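Local coordinates for protein HI1317 (Haemophilus influenzae, PDB 1JOV) that probably interconverts the alpha and beta anomers of D-glucose 6-phosphate, acting as a glucose-6-phosphate 1-epimerase, at residues R94-S99 and I121-S126; V108-E113 and M127-K132; H134-H139 and G259-V264. One frame throughout, in Å; residues are numbered along the deposited sequence.

Contact 1 (R94-S99 and I121-S126); sequences RLWQLS and IEAKVS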
ATOM      1  N   ARG A  94      -1.101  -0.283 -14.790  1.00 17.05           N
ATOM      2  CA  ARG A  94      -1.994   0.401 -15.699  1.00 14.89           C
ATOM      3  C   ARG A  94      -2.284   1.841 -15.139  1.00 17.58           C
ATOM      4  O   ARG A  94      -2.134   2.047 -13.969  1.00 20.54           O
ATOM      5  CB  ARG A  94      -3.317  -0.316 -15.833  1.00 20.50           C
ATOM      6  CG  ARG A  94      -3.183  -1.686 -16.533  1.00 25.05           C
ATOM      7  CD  ARG A  94      -4.379  -2.726 -16.325  1.00 23.25           C
ATOM      8  NE  ARG A  94      -5.665  -2.176 -16.711  1.00 26.86           N
ATOM      9  CZ  ARG A  94      -6.837  -2.701 -16.379  1.00 23.38           C
ATOM     10  NH1 ARG A  94      -6.893  -3.810 -15.622  1.00 20.89           N
ATOM     11  NH2 ARG A  94      -7.972  -2.099 -16.800  1.00 28.15           N
ATOM     12  N   LEU A  95      -2.440   2.799 -16.020  1.00 17.90           N
ATOM     13  CA  LEU A  95      -2.677   4.174 -15.625  1.00 19.47           C
ATOM     14  C   LEU A  95      -4.145   4.253 -15.189  1.00 17.16           C
ATOM     15  O   LEU A  95      -5.052   3.845 -15.916  1.00 21.57           O
ATOM     16  CB  LEU A  95      -2.605   5.160 -16.843  1.00 20.18           C
ATOM     17  CG  LEU A  95      -1.153   5.474 -17.030  1.00 29.46           C
ATOM     18  CD1 LEU A  95      -0.927   6.087 -18.446  1.00 28.33           C
ATOM     19  CD2 LEU A  95      -0.777   6.428 -15.975  1.00 29.67           C
ATOM     20  N   TRP A  96      -4.328   4.840 -14.032  1.00 15.85           N
ATOM     21  CA  TRP A  96      -5.675   5.237 -13.566  1.00 17.59           C
ATOM     22  C   TRP A  96      -5.904   6.750 -13.808  1.00 20.02           C
ATOM     23  O   TRP A  96      -4.913   7.513 -13.955  1.00 20.58           O
ATOM     24  CB  TRP A  96      -5.776   4.932 -12.089  1.00 16.15           C
ATOM     25  CG  TRP A  96      -5.633   3.479 -11.710  1.00 13.09           C
ATOM     26  CD1 TRP A  96      -4.615   2.539 -12.036  1.00 17.96           C
ATOM     27  CD2 TRP A  96      -6.501   2.795 -10.773  1.00 15.81           C
ATOM     28  NE1 TRP A  96      -4.893   1.351 -11.415  1.00 19.99           N
ATOM     29  CE2 TRP A  96      -6.047   1.494 -10.644  1.00 15.74           C
ATOM     30  CE3 TRP A  96      -7.669   3.171 -10.112  1.00 15.12           C
ATOM     31  CZ2 TRP A  96      -6.611   0.574  -9.767  1.00 15.40           C
ATOM     32  CZ3 TRP A  96      -8.312   2.248  -9.242  1.00 16.38           C
ATOM     33  CH2 TRP A  96      -7.803   0.919  -9.124  1.00 15.95           C
ATOM     34  N   GLN A  97      -7.149   7.189 -13.693  1.00 17.78           N
ATOM     35  CA  GLN A  97      -7.460   8.597 -13.819  1.00 17.47           C
ATOM     36  C   GLN A  97      -7.910   9.160 -12.470  1.00 17.41           C
ATOM     37  O   GLN A  97      -8.538   8.491 -11.689  1.00 21.82           O
ATOM     38  CB  GLN A  97      -8.583   8.792 -14.822  1.00 21.41           C
ATOM     39  CG  GLN A  97      -8.118   8.620 -16.302  1.00 25.85           C
ATOM     40  CD  GLN A  97      -7.779   7.187 -16.619  1.00 21.61           C
ATOM     41  OE1 GLN A  97      -6.684   6.883 -17.219  1.00 24.42           O
ATOM     42  NE2 GLN A  97      -8.660   6.267 -16.251  1.00 19.86           N
ATOM     43  N   LEU A  98      -7.575  10.440 -12.220  1.00 16.12           N
ATOM     44  CA  LEU A  98      -8.059  11.147 -11.015  1.00 15.83           C
ATOM     45  C   LEU A  98      -9.471  11.631 -11.392  1.00 18.56           C
ATOM     46  O   LEU A  98      -9.644  12.486 -12.302  1.00 18.89           O
ATOM     47  CB  LEU A  98      -7.170  12.335 -10.757  1.00 17.47           C
ATOM     48  CG  LEU A  98      -7.645  13.241  -9.610  1.00 18.61           C
ATOM     49  CD1 LEU A  98      -7.467  12.597  -8.241  1.00 19.21           C
ATOM     50  CD2 LEU A  98      -6.833  14.562  -9.663  1.00 23.98           C
ATOM     51  N   SER A  99     -10.500  11.031 -10.796  1.00 16.11           N
ATOM     52  CA  SER A  99     -11.863  11.360 -11.186  1.00 16.79           C
ATOM     53  C   SER A  99     -12.511  12.369 -10.253  1.00 18.75           C
ATOM     54  O   SER A  99     -13.539  12.962 -10.555  1.00 24.03           O
ATOM     55  CB  SER A  99     -12.637  10.045 -11.178  1.00 18.30           C
ATOM     56  OG  SER A  99     -12.426   9.372 -10.003  1.00 21.52           O
ATOM     57  N   ILE A 121     -15.999   1.220 -16.407  1.00 15.55           N
ATOM     58  CA  ILE A 121     -15.340   1.230 -15.109  1.00 17.29           C
ATOM     59  C   ILE A 121     -14.922  -0.210 -14.732  1.00 17.14           C
ATOM     60  O   ILE A 121     -15.698  -1.141 -14.963  1.00 17.42           O
ATOM     61  CB  ILE A 121     -16.239   1.831 -13.989  1.00 15.32           C
ATOM     62  CG1 ILE A 121     -15.468   1.863 -12.673  1.00 18.45           C
ATOM     63  CG2 ILE A 121     -17.535   1.048 -13.823  1.00 18.88           C
ATOM     64  CD1 ILE A 121     -14.369   2.904 -12.639  1.00 20.58           C
ATOM     65  N   GLU A 122     -13.692  -0.399 -14.171  1.00 16.57           N
ATOM     66  CA  GLU A 122     -13.278  -1.690 -13.680  1.00 17.57           C
ATOM     67  C   GLU A 122     -13.066  -1.667 -12.138  1.00 15.87           C
ATOM     68  O   GLU A 122     -13.357  -2.626 -11.453  1.00 17.60           O
ATOM     69  CB  GLU A 122     -11.996  -2.163 -14.408  1.00 21.57           C
ATOM     70  CG  GLU A 122     -11.551  -3.520 -13.933  1.00 22.05           C
ATOM     71  CD  GLU A 122     -10.355  -3.940 -14.836  1.00 29.72           C
ATOM     72  OE1 GLU A 122     -10.377  -3.612 -16.087  1.00 29.94           O
ATOM     73  OE2 GLU A 122      -9.392  -4.532 -14.325  1.00 29.03           O
ATOM     74  N   ALA A 123     -12.554  -0.536 -11.610  1.00 15.05           N
ATOM     75  CA  ALA A 123     -12.230  -0.461 -10.168  1.00 12.74           C
ATOM     76  C   ALA A 123     -12.104   1.009  -9.796  1.00 13.36           C
ATOM     77  O   ALA A 123     -11.936   1.920 -10.639  1.00 16.94           O
ATOM     78  CB  ALA A 123     -10.919  -1.249  -9.823  1.00 16.08           C
ATOM     79  N   LYS A 124     -12.169   1.231  -8.508  0.70 15.08           N
ATOM     80  CA  LYS A 124     -12.053   2.578  -7.980  0.70 12.68           C
ATOM     81  C   LYS A 124     -11.078   2.594  -6.787  0.70 16.03           C
ATOM     82  O   LYS A 124     -10.966   1.584  -6.100  0.70 20.19           O
ATOM     83  CB  LYS A 124     -13.437   3.087  -7.582  0.70 17.86           C
ATOM     84  CG  LYS A 124     -13.498   4.536  -7.100  0.70 20.74           C
ATOM     85  CD  LYS A 124     -14.924   5.039  -7.062  0.70 19.07           C
ATOM     86  CE  LYS A 124     -15.793   4.237  -6.099  0.70 24.44           C
ATOM     87  NZ  LYS A 124     -17.119   4.873  -5.883  0.70 27.78           N
ATOM     88  N   VAL A 125     -10.405   3.674  -6.512  1.00 14.03           N
ATOM     89  CA  VAL A 125      -9.659   3.798  -5.249  1.00 13.43           C
ATOM     90  C   VAL A 125      -9.976   5.159  -4.691  1.00 18.70           C
ATOM     91  O   VAL A 125      -9.914   6.169  -5.406  1.00 17.69           O
ATOM     92  CB  VAL A 125      -8.127   3.684  -5.420  1.00 15.30           C
ATOM     93  CG1 VAL A 125      -7.420   4.182  -4.178  1.00 18.96           C
ATOM     94  CG2 VAL A 125      -7.725   2.243  -5.723  1.00 15.47           C
ATOM     95  N   SER A 126     -10.311   5.201  -3.396  1.00 16.12           N
ATOM     96  CA  SER A 126     -10.435   6.510  -2.783  1.00 15.80           C
ATOM     97  C   SER A 126      -9.386   6.643  -1.693  1.00 17.78           C
ATOM     98  O   SER A 126      -9.037   5.701  -1.013  1.00 18.51           O
ATOM     99  CB  SER A 126     -11.813   6.746  -2.065  1.00 19.48           C
ATOM    100  OG  SER A 126     -12.027   5.789  -1.042  1.00 21.01           O
TER
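Arg94 and Glu122 meet through a two-pronged salt bridge, NH1 of Arg94 lying 2.9 Å from OE2 of Glu122 and NH2 of Arg94 lying 2.9 Å from OE1. The arginine chain bends at chi3 (56°), which takes NE out of the line of the chain, whereas Glu122 has CG anti to its backbone N (chi1 -179°) and stays extended beyond it. The two side chains cross at about a right angle, with guanidinium and carboxylate planes 49° apart. Both carboxylate oxygens lie near the guanidinium plane, yet the carboxylate is turned: NH1 reaches OE2 on its syn side, while NH2 comes to OE1 from above the carboxylate plane.

Alongside the ion pair, Trp96 brings CZ3 and CH2 to strand 121-129. CZ3 of Trp96 touches CG2 of Val125 at 3.6 Å, and CH2 of Trp96 lies 3.9 Å from CB of Ala123; both meet the ring obliquely, while the backbone C of Lys124 lies at its edge. The small alanine and branched valine suit a broad indole set close to the strand, and NE1 is bonded to the carbonyl of Ala91. Glu122 and Ala123 both face Leu114 in a classic beta bulge.

OG1 of Thr90 also bonds NH1 of Arg94, and the Phe115 carbonyl bonds NH2; these bonds fix the guanidinium's rotation, and its charge, held against the carboxylate, probably favours the ionised form of Glu122.

Contact 2 (V108-E113 and M127-K132); sequences VRLEFE and MVFTDK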
ATOM      1  N   VAL A 108      -8.826  15.926   2.965  1.00 28.57           N
ATOM      2  CA  VAL A 108      -8.678  15.895   1.528  1.00 26.85           C
ATOM      3  C   VAL A 108      -9.114  14.557   1.003  1.00 17.17           C
ATOM      4  O   VAL A 108      -8.685  13.522   1.501  1.00 21.49           O
ATOM      5  CB  VAL A 108      -7.239  16.175   1.118  1.00 30.86           C
ATOM      6  CG1 VAL A 108      -7.064  16.119  -0.387  1.00 22.91           C
ATOM      7  CG2 VAL A 108      -6.813  17.548   1.634  1.00 26.52           C
ATOM      8  N   ARG A 109      -9.955  14.602  -0.014  1.00 21.87           N
ATOM      9  CA  ARG A 109     -10.412  13.314  -0.605  1.00 26.19           C
ATOM     10  C   ARG A 109     -10.022  13.233  -2.064  1.00 24.28           C
ATOM     11  O   ARG A 109     -10.376  14.109  -2.804  1.00 24.50           O
ATOM     12  CB  ARG A 109     -11.937  13.178  -0.504  1.00 21.65           C
ATOM     13  CG  ARG A 109     -12.421  11.758  -1.011  1.00 25.32           C
ATOM     14  CD  ARG A 109     -14.012  11.568  -0.880  1.00 26.58           C
ATOM     15  NE  ARG A 109     -14.407  10.215  -1.378  1.00 30.10           N
ATOM     16  CZ  ARG A 109     -14.617   9.137  -0.626  1.00 30.19           C
ATOM     17  NH1 ARG A 109     -14.597   9.234   0.717  1.00 35.40           N
ATOM     18  NH2 ARG A 109     -14.932   7.973  -1.231  1.00 35.42           N
ATOM     19  N   LEU A 110      -9.286  12.162  -2.506  1.00 20.50           N
ATOM     20  CA  LEU A 110      -8.968  11.970  -3.935  1.00 18.52           C
ATOM     21  C   LEU A 110      -9.603  10.639  -4.341  1.00 16.58           C
ATOM     22  O   LEU A 110      -9.586   9.676  -3.511  1.00 19.17           O
ATOM     23  CB  LEU A 110      -7.447  11.741  -4.039  1.00 16.46           C
ATOM     24  CG  LEU A 110      -6.603  12.950  -3.537  1.00 19.49           C
ATOM     25  CD1 LEU A 110      -5.094  12.542  -3.858  1.00 20.36           C
ATOM     26  CD2 LEU A 110      -7.014  14.279  -4.147  1.00 22.88           C
ATOM     27  N   GLU A 111     -10.137  10.591  -5.556  1.00 16.90           N
ATOM     28  CA  GLU A 111     -10.744   9.329  -6.085  1.00 17.51           C
ATOM     29  C   GLU A 111     -10.074   9.059  -7.399  1.00 18.17           C
ATOM     30  O   GLU A 111      -9.846   9.975  -8.164  1.00 18.93           O
ATOM     31  CB  GLU A 111     -12.280   9.389  -6.322  1.00 24.62           C
ATOM     32  CG  GLU A 111     -12.935   9.627  -4.948  1.00 28.25           C
ATOM     33  CD  GLU A 111     -14.464   9.625  -5.034  1.00 39.68           C
ATOM     34  OE1 GLU A 111     -15.012   9.300  -6.123  1.00 32.42           O
ATOM     35  OE2 GLU A 111     -15.116   9.963  -4.014  1.00 34.56           O
ATOM     36  N   PHE A 112      -9.750   7.814  -7.629  1.00 15.95           N
ATOM     37  CA  PHE A 112      -9.106   7.337  -8.848  1.00 16.16           C
ATOM     38  C   PHE A 112      -9.965   6.278  -9.458  1.00 15.08           C
ATOM     39  O   PHE A 112     -10.621   5.526  -8.747  1.00 18.99           O
ATOM     40  CB  PHE A 112      -7.724   6.766  -8.485  1.00 15.53           C
ATOM     41  CG  PHE A 112      -6.847   7.821  -7.875  1.00 15.51           C
ATOM     42  CD1 PHE A 112      -6.120   8.654  -8.690  1.00 16.75           C
ATOM     43  CD2 PHE A 112      -6.784   7.991  -6.485  1.00 15.73           C
ATOM     44  CE1 PHE A 112      -5.310   9.612  -8.149  1.00 15.11           C
ATOM     45  CE2 PHE A 112      -5.960   8.970  -5.943  1.00 17.15           C
ATOM     46  CZ  PHE A 112      -5.228   9.775  -6.774  1.00 16.22           C
ATOM     47  N   GLU A 113      -9.991   6.172 -10.789  1.00 16.01           N
ATOM     48  CA  GLU A 113     -10.753   5.075 -11.401  1.00 14.30           C
ATOM     49  C   GLU A 113      -9.874   4.348 -12.469  1.00 17.06           C
ATOM     50  O   GLU A 113      -8.988   4.993 -13.062  1.00 16.27           O
ATOM     51  CB  GLU A 113     -12.005   5.606 -12.085  1.00 16.70           C
ATOM     52  CG  GLU A 113     -13.013   6.147 -11.010  1.00 15.99           C
ATOM     53  CD  GLU A 113     -14.135   6.930 -11.626  1.00 20.71           C
ATOM     54  OE1 GLU A 113     -13.826   7.733 -12.538  1.00 19.81           O
ATOM     55  OE2 GLU A 113     -15.289   6.694 -11.262  1.00 24.88           O
ATOM     56  N   MET A 127      -8.952   7.867  -1.456  1.00 15.60           N
ATOM     57  CA  MET A 127      -7.997   8.123  -0.405  1.00 17.11           C
ATOM     58  C   MET A 127      -8.458   9.361   0.365  1.00 19.24           C
ATOM     59  O   MET A 127      -8.720  10.353  -0.263  1.00 22.00           O
ATOM     60  CB  MET A 127      -6.591   8.411  -0.972  1.00 20.38           C
ATOM     61  CG  MET A 127      -6.097   7.216  -1.854  1.00 20.35           C
ATOM     62  SD  MET A 127      -4.436   7.660  -2.519  1.00 17.97           S
ATOM     63  CE  MET A 127      -4.199   6.251  -3.641  1.00 17.78           C
ATOM     64  N   VAL A 128      -8.592   9.266   1.686  1.00 21.11           N
ATOM     65  CA  VAL A 128      -9.050  10.349   2.514  1.00 21.10           C
ATOM     66  C   VAL A 128      -7.919  10.671   3.510  1.00 17.12           C
ATOM     67  O   VAL A 128      -7.518   9.824   4.295  1.00 20.78           O
ATOM     68  CB  VAL A 128     -10.366  10.011   3.280  1.00 23.46           C
ATOM     69  CG1 VAL A 128     -10.841  11.224   4.078  1.00 27.58           C
ATOM     70  CG2 VAL A 128     -11.444   9.538   2.322  1.00 23.73           C
ATOM     71  N   PHE A 129      -7.423  11.903   3.440  1.00 21.92           N
ATOM     72  CA  PHE A 129      -6.336  12.387   4.288  1.00 25.52           C
ATOM     73  C   PHE A 129      -6.796  13.390   5.362  1.00 23.19           C
ATOM     74  O   PHE A 129      -7.336  14.459   5.051  1.00 26.40           O
ATOM     75  CB  PHE A 129      -5.271  13.108   3.421  1.00 24.13           C
ATOM     76  CG  PHE A 129      -4.729  12.257   2.285  1.00 21.32           C
ATOM     77  CD1 PHE A 129      -3.630  11.433   2.504  1.00 22.62           C
ATOM     78  CD2 PHE A 129      -5.291  12.258   1.019  1.00 26.40           C
ATOM     79  CE1 PHE A 129      -3.089  10.640   1.524  1.00 20.83           C
ATOM     80  CE2 PHE A 129      -4.750  11.480   0.016  1.00 21.17           C
ATOM     81  CZ  PHE A 129      -3.643  10.651   0.241  1.00 16.02           C
ATOM     82  N   THR A 130      -6.558  13.006   6.591  1.00 29.22           N
ATOM     83  CA  THR A 130      -6.827  13.810   7.795  1.00 34.48           C
ATOM     84  C   THR A 130      -5.542  13.625   8.615  1.00 30.28           C
ATOM     85  O   THR A 130      -4.420  13.679   8.095  1.00 26.66           O
ATOM     86  CB  THR A 130      -8.061  13.229   8.559  1.00 33.22           C
ATOM     87  OG1 THR A 130      -7.882  11.815   8.843  1.00 32.39           O
ATOM     88  CG2 THR A 130      -9.327  13.399   7.736  1.00 30.50           C
ATOM     89  N   ASP A 131      -5.644  13.427   9.925  1.00 31.52           N
ATOM     90  CA  ASP A 131      -4.463  12.941  10.611  1.00 27.38           C
ATOM     91  C   ASP A 131      -4.253  11.468  10.323  1.00 25.73           C
ATOM     92  O   ASP A 131      -3.228  10.882  10.695  1.00 30.82           O
ATOM     93  CB  ASP A 131      -4.634  13.112  12.144  1.00 29.82           C
ATOM     94  CG  ASP A 131      -5.873  12.387  12.681  1.00 28.68           C
ATOM     95  OD1 ASP A 131      -7.013  12.697  12.238  1.00 40.90           O
ATOM     96  OD2 ASP A 131      -5.814  11.486  13.571  1.00 58.36           O
ATOM     97  N   LYS A 132      -5.208  10.852   9.691  1.00 26.04           N
ATOM     98  CA  LYS A 132      -5.072   9.444   9.354  1.00 31.11           C
ATOM     99  C   LYS A 132      -5.139   9.343   7.815  1.00 27.87           C
ATOM    100  O   LYS A 132      -5.431  10.334   7.145  1.00 25.99           O
ATOM    101  CB  LYS A 132      -6.131   8.616  10.088  1.00 31.37           C
ATOM    102  CG  LYS A 132      -6.279   8.906  11.577  1.00 30.24           C
ATOM    103  CD  LYS A 132      -7.203   7.885  12.255  1.00 52.92           C
ATOM    104  CE  LYS A 132      -6.983   7.836  13.760  1.00 52.10           C
ATOM    105  NZ  LYS A 132      -8.033   7.035  14.453  1.00 58.43           N
TER
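A beta hairpin, formed by strands 107-115 and 121-129, contains this contact, in which Val108, Arg109 and Leu110 pair antiparallel with Phe129, Val128 and Met127. The short strand segments approach to 4.7 Å between axes. Val108 and Phe129 form a hydrogen-bonded pair: N of Phe129 donates to O of Val108 at 2.8 Å, and N of Val108 returns a bond to O of Phe129. Leu110 and Met127 exchange two bonds in the same way. Between them, Arg109 and Val128 are a non-hydrogen-bonded pair, their CA atoms 4.5 Å apart.

Alternation along the strands sorts the side chains by character. Val108, Leu110, Met127 and Phe129 share the buried face, where this part of the large antiparallel sheet packs on strands 21-28 and 31-36 of the five-stranded sheet, with Leu26 against Val108 and Ile35 against Leu110 and Met127. This face-to-face packing of sheets belongs to the beta-sandwich of the galactose mutarotase-like fold. On that face CD1 of Leu110 reaches CE2 of Phe129 at 4.0 Å, meeting the ring obliquely. Met127 has SD anti to CA (chi2 179°), and SD lies 4.0 Å from CE2 of Phe112, a Met-aromatic contact in which the two side chains cross at about a right angle. A flexible thioether suits this position between aromatic and aliphatic neighbours.

The other face is partly exposed and mixes polar with apolar groups. Arg109 runs extended from CG to NE, and its NH1 lies 3.6 Å from CG2 of Val128. NE of Arg109 makes a salt bridge with OE2 of Glu111 at 2.7 Å, through the anti lone pair of that oxygen. Beyond the paired residues, OG1 of Thr130 accepts from N of Lys132, forming an ST turn.

Contact 3 (H134-H139 and G259-V264); sequences HLTFTH and GESLSV
His134 has CG anti to its backbone N (chi1 -169°), and the end of its side chain comes to Ser263, whose OG stands between its own backbone N and carbonyl carbon (chi1 65°). NE2 of His134 and OG of Ser263 lie 3.1 Å apart in a hydrogen bond, with the hydroxyl in the plane of the imidazole. On the same side of the sheet, OG1 of Thr136 comes within 3.1 Å of CB of Ser263, and CG2 of Thr136 within 3.7 Å of CB of Ser261. Small hydroxyl residues suit these close non-hydrogen-bonded pairs, where the CA atoms of Thr136 and Ser263 are only 4.1 Å apart.

The other face is apolar. CD2 of Phe137 meets CD2 of Leu262 at 3.6 Å, the methyl lying obliquely to the ring. Paired backbone bonds join Leu135 to Val264 and Phe137 to Leu262. At the far end N of Gly259 gives a bond of 2.7 Å to O of His139; the positive phi of Gly259 (80°) is readily adopted without a side chain.

Strand 133-139 also pairs with strand 121-129, while 261-268 lies against 211-218. Leu149 of strand 145-154 packs on Leu135, Phe137 and Val264, and Leu262 is about 8 Å from Glu248, a predicted catalytic residue of strand 244-251, measured between side chains.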
ATOM      1  N   HIS A 134      -7.146   7.111   4.925  1.00 22.64           N
ATOM      2  CA  HIS A 134      -8.033   5.971   4.716  1.00 23.33           C
ATOM      3  C   HIS A 134      -8.079   5.636   3.217  1.00 19.32           C
ATOM      4  O   HIS A 134      -8.598   6.428   2.427  1.00 19.76           O
ATOM      5  CB  HIS A 134      -9.439   6.322   5.249  1.00 22.63           C
ATOM      6  CG  HIS A 134     -10.355   5.134   5.325  1.00 34.61           C
ATOM      7  ND1 HIS A 134     -11.646   5.211   5.816  1.00 39.44           N
ATOM      8  CD2 HIS A 134     -10.165   3.840   4.975  1.00 32.22           C
ATOM      9  CE1 HIS A 134     -12.208   4.020   5.767  1.00 33.47           C
ATOM     10  NE2 HIS A 134     -11.337   3.162   5.260  1.00 36.79           N
ATOM     11  N   LEU A 135      -7.557   4.509   2.805  1.00 21.05           N
ATOM     12  CA  LEU A 135      -7.491   4.101   1.429  1.00 18.27           C
ATOM     13  C   LEU A 135      -8.445   2.911   1.169  1.00 16.83           C
ATOM     14  O   LEU A 135      -8.317   1.889   1.841  1.00 18.68           O
ATOM     15  CB  LEU A 135      -6.065   3.674   1.200  1.00 18.04           C
ATOM     16  CG  LEU A 135      -5.648   3.416  -0.206  1.00 19.77           C
ATOM     17  CD1 LEU A 135      -4.145   3.563  -0.339  1.00 21.74           C
ATOM     18  CD2 LEU A 135      -6.095   2.045  -0.655  1.00 17.93           C
ATOM     19  N   THR A 136      -9.355   3.047   0.249  1.00 15.40           N
ATOM     20  CA  THR A 136     -10.345   1.989  -0.036  1.00 19.67           C
ATOM     21  C   THR A 136     -10.276   1.603  -1.492  1.00 19.12           C
ATOM     22  O   THR A 136     -10.164   2.491  -2.341  1.00 19.63           O
ATOM     23  CB  THR A 136     -11.770   2.509   0.205  1.00 19.60           C
ATOM     24  OG1 THR A 136     -11.901   2.878   1.572  1.00 22.12           O
ATOM     25  CG2 THR A 136     -12.791   1.443  -0.127  1.00 20.75           C
ATOM     26  N   PHE A 137     -10.312   0.322  -1.775  1.00 16.30           N
ATOM     27  CA  PHE A 137     -10.326  -0.186  -3.124  1.00 14.88           C
ATOM     28  C   PHE A 137     -11.678  -0.867  -3.379  1.00 20.01           C
ATOM     29  O   PHE A 137     -12.104  -1.638  -2.533  1.00 19.53           O
ATOM     30  CB  PHE A 137      -9.198  -1.238  -3.386  1.00 15.61           C
ATOM     31  CG  PHE A 137      -9.310  -2.012  -4.676  1.00 13.65           C
ATOM     32  CD1 PHE A 137      -8.738  -1.522  -5.836  1.00 15.22           C
ATOM     33  CD2 PHE A 137     -10.020  -3.210  -4.774  1.00 14.27           C
ATOM     34  CE1 PHE A 137      -8.862  -2.197  -7.063  1.00 14.46           C
ATOM     35  CE2 PHE A 137     -10.158  -3.899  -5.976  1.00 16.23           C
ATOM     36  CZ  PHE A 137      -9.578  -3.399  -7.142  1.00 16.86           C
ATOM     37  N   THR A 138     -12.356  -0.611  -4.510  1.00 16.20           N
ATOM     38  CA  THR A 138     -13.616  -1.280  -4.842  1.00 18.54           C
ATOM     39  C   THR A 138     -13.469  -1.861  -6.199  1.00 16.33           C
ATOM     40  O   THR A 138     -13.022  -1.203  -7.174  1.00 17.44           O
ATOM     41  CB  THR A 138     -14.801  -0.267  -4.899  1.00 20.35           C
ATOM     42  OG1 THR A 138     -14.816   0.463  -3.638  1.00 22.05           O
ATOM     43  CG2 THR A 138     -16.160  -1.067  -5.044  1.00 22.02           C
ATOM     44  N   HIS A 139     -14.031  -3.046  -6.310  1.00 19.38           N
ATOM     45  CA  HIS A 139     -14.041  -3.857  -7.504  1.00 20.92           C
ATOM     46  C   HIS A 139     -15.363  -3.760  -8.276  1.00 21.33           C
ATOM     47  O   HIS A 139     -16.389  -3.996  -7.678  1.00 22.41           O
ATOM     48  CB  HIS A 139     -13.913  -5.297  -6.951  1.00 24.66           C
ATOM     49  CG  HIS A 139     -14.243  -6.392  -7.891  1.00 26.06           C
ATOM     50  ND1 HIS A 139     -13.739  -6.505  -9.170  1.00 20.50           N
ATOM     51  CD2 HIS A 139     -15.014  -7.496  -7.694  1.00 20.91           C
ATOM     52  CE1 HIS A 139     -14.173  -7.645  -9.698  1.00 22.96           C
ATOM     53  NE2 HIS A 139     -14.993  -8.222  -8.851  1.00 23.44           N
ATOM     54  N   GLY A 259     -18.800  -4.492  -6.644  1.00 21.62           N
ATOM     55  CA  GLY A 259     -19.186  -3.490  -5.662  1.00 19.90           C
ATOM     56  C   GLY A 259     -18.725  -3.653  -4.264  1.00 20.45           C
ATOM     57  O   GLY A 259     -18.888  -2.707  -3.474  1.00 21.96           O
ATOM     58  N   GLU A 260     -18.025  -4.749  -3.943  1.00 17.36           N
ATOM     59  CA  GLU A 260     -17.465  -4.928  -2.626  1.00 17.59           C
ATOM     60  C   GLU A 260     -16.135  -4.197  -2.488  1.00 22.59           C
ATOM     61  O   GLU A 260     -15.410  -4.050  -3.462  1.00 24.54           O
ATOM     62  CB  GLU A 260     -17.293  -6.372  -2.279  1.00 23.10           C
ATOM     63  CG  GLU A 260     -18.648  -7.154  -2.253  1.00 23.88           C
ATOM     64  CD  GLU A 260     -18.510  -8.557  -1.702  1.00 35.77           C
ATOM     65  OE1 GLU A 260     -17.518  -9.247  -1.985  1.00 28.15           O
ATOM     66  OE2 GLU A 260     -19.360  -8.990  -0.934  1.00 32.77           O
ATOM     67  N   SER A 261     -15.869  -3.630  -1.357  1.00 21.24           N
ATOM     68  CA  SER A 261     -14.609  -2.969  -1.160  1.00 26.29           C
ATOM     69  C   SER A 261     -13.758  -3.544  -0.051  1.00 25.12           C
ATOM     70  O   SER A 261     -14.248  -4.379   0.769  1.00 21.22           O
ATOM     71  CB  SER A 261     -14.879  -1.502  -0.887  1.00 30.22           C
ATOM     72  OG  SER A 261     -15.651  -1.464   0.273  1.00 30.20           O
ATOM     73  N   LEU A 262     -12.502  -3.113   0.033  1.00 20.64           N
ATOM     74  CA  LEU A 262     -11.681  -3.466   1.141  1.00 21.71           C
ATOM     75  C   LEU A 262     -10.871  -2.208   1.398  1.00 24.56           C
ATOM     76  O   LEU A 262     -10.523  -1.478   0.470  1.00 20.04           O
ATOM     77  CB  LEU A 262     -10.870  -4.733   0.888  1.00 29.17           C
ATOM     78  CG  LEU A 262      -9.517  -4.609   0.162  1.00 21.10           C
ATOM     79  CD1 LEU A 262      -8.708  -5.885   0.318  1.00 22.76           C
ATOM     80  CD2 LEU A 262      -9.728  -4.297  -1.320  1.00 24.86           C
ATOM     81  N   SER A 263     -10.581  -1.926   2.669  1.00 21.19           N
ATOM     82  CA  SER A 263      -9.831  -0.737   2.928  1.00 20.49           C
ATOM     83  C   SER A 263      -8.979  -0.832   4.155  1.00 20.90           C
ATOM     84  O   SER A 263      -9.068  -1.800   4.911  1.00 22.50           O
ATOM     85  CB  SER A 263     -10.776   0.444   3.098  1.00 23.67           C
ATOM     86  OG  SER A 263     -11.587   0.291   4.251  1.00 27.09           O
ATOM     87  N   VAL A 264      -8.159   0.198   4.351  1.00 19.00           N
ATOM     88  CA  VAL A 264      -7.297   0.318   5.529  1.00 19.24           C
ATOM     89  C   VAL A 264      -7.223   1.777   5.943  1.00 21.45           C
ATOM     90  O   VAL A 264      -7.181   2.704   5.118  1.00 20.31           O
ATOM     91  CB  VAL A 264      -5.882  -0.261   5.294  1.00 20.38           C
ATOM     92  CG1 VAL A 264      -5.146   0.542   4.239  1.00 18.40           C
ATOM     93  CG2 VAL A 264      -5.094  -0.314   6.604  1.00 23.57           C
TER

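All three contacts reach one antiparallel sheet, contact 1 partly through the loop leading into its outermost strand 97-104. Contacts 1 and 2 both use strand 121-129; contact 3 uses the next strand, 133-139, probably hydrogen-bonded to 121-129 through Lys124 and Thr138. Contact 2 is the most buried: it joins consecutive strands of a hairpin by regular pairing and turns an apolar face to the five-stranded sheet. Contact 1 bypasses intervening strand 107-115 without backbone pairing between its segments, relying on the side chains of an ion pair and an indole. Contact 3 is also partly buried, but unites strands 120 residues apart, with polar pairs on one face and apolar ones on that nearer the predicted active site.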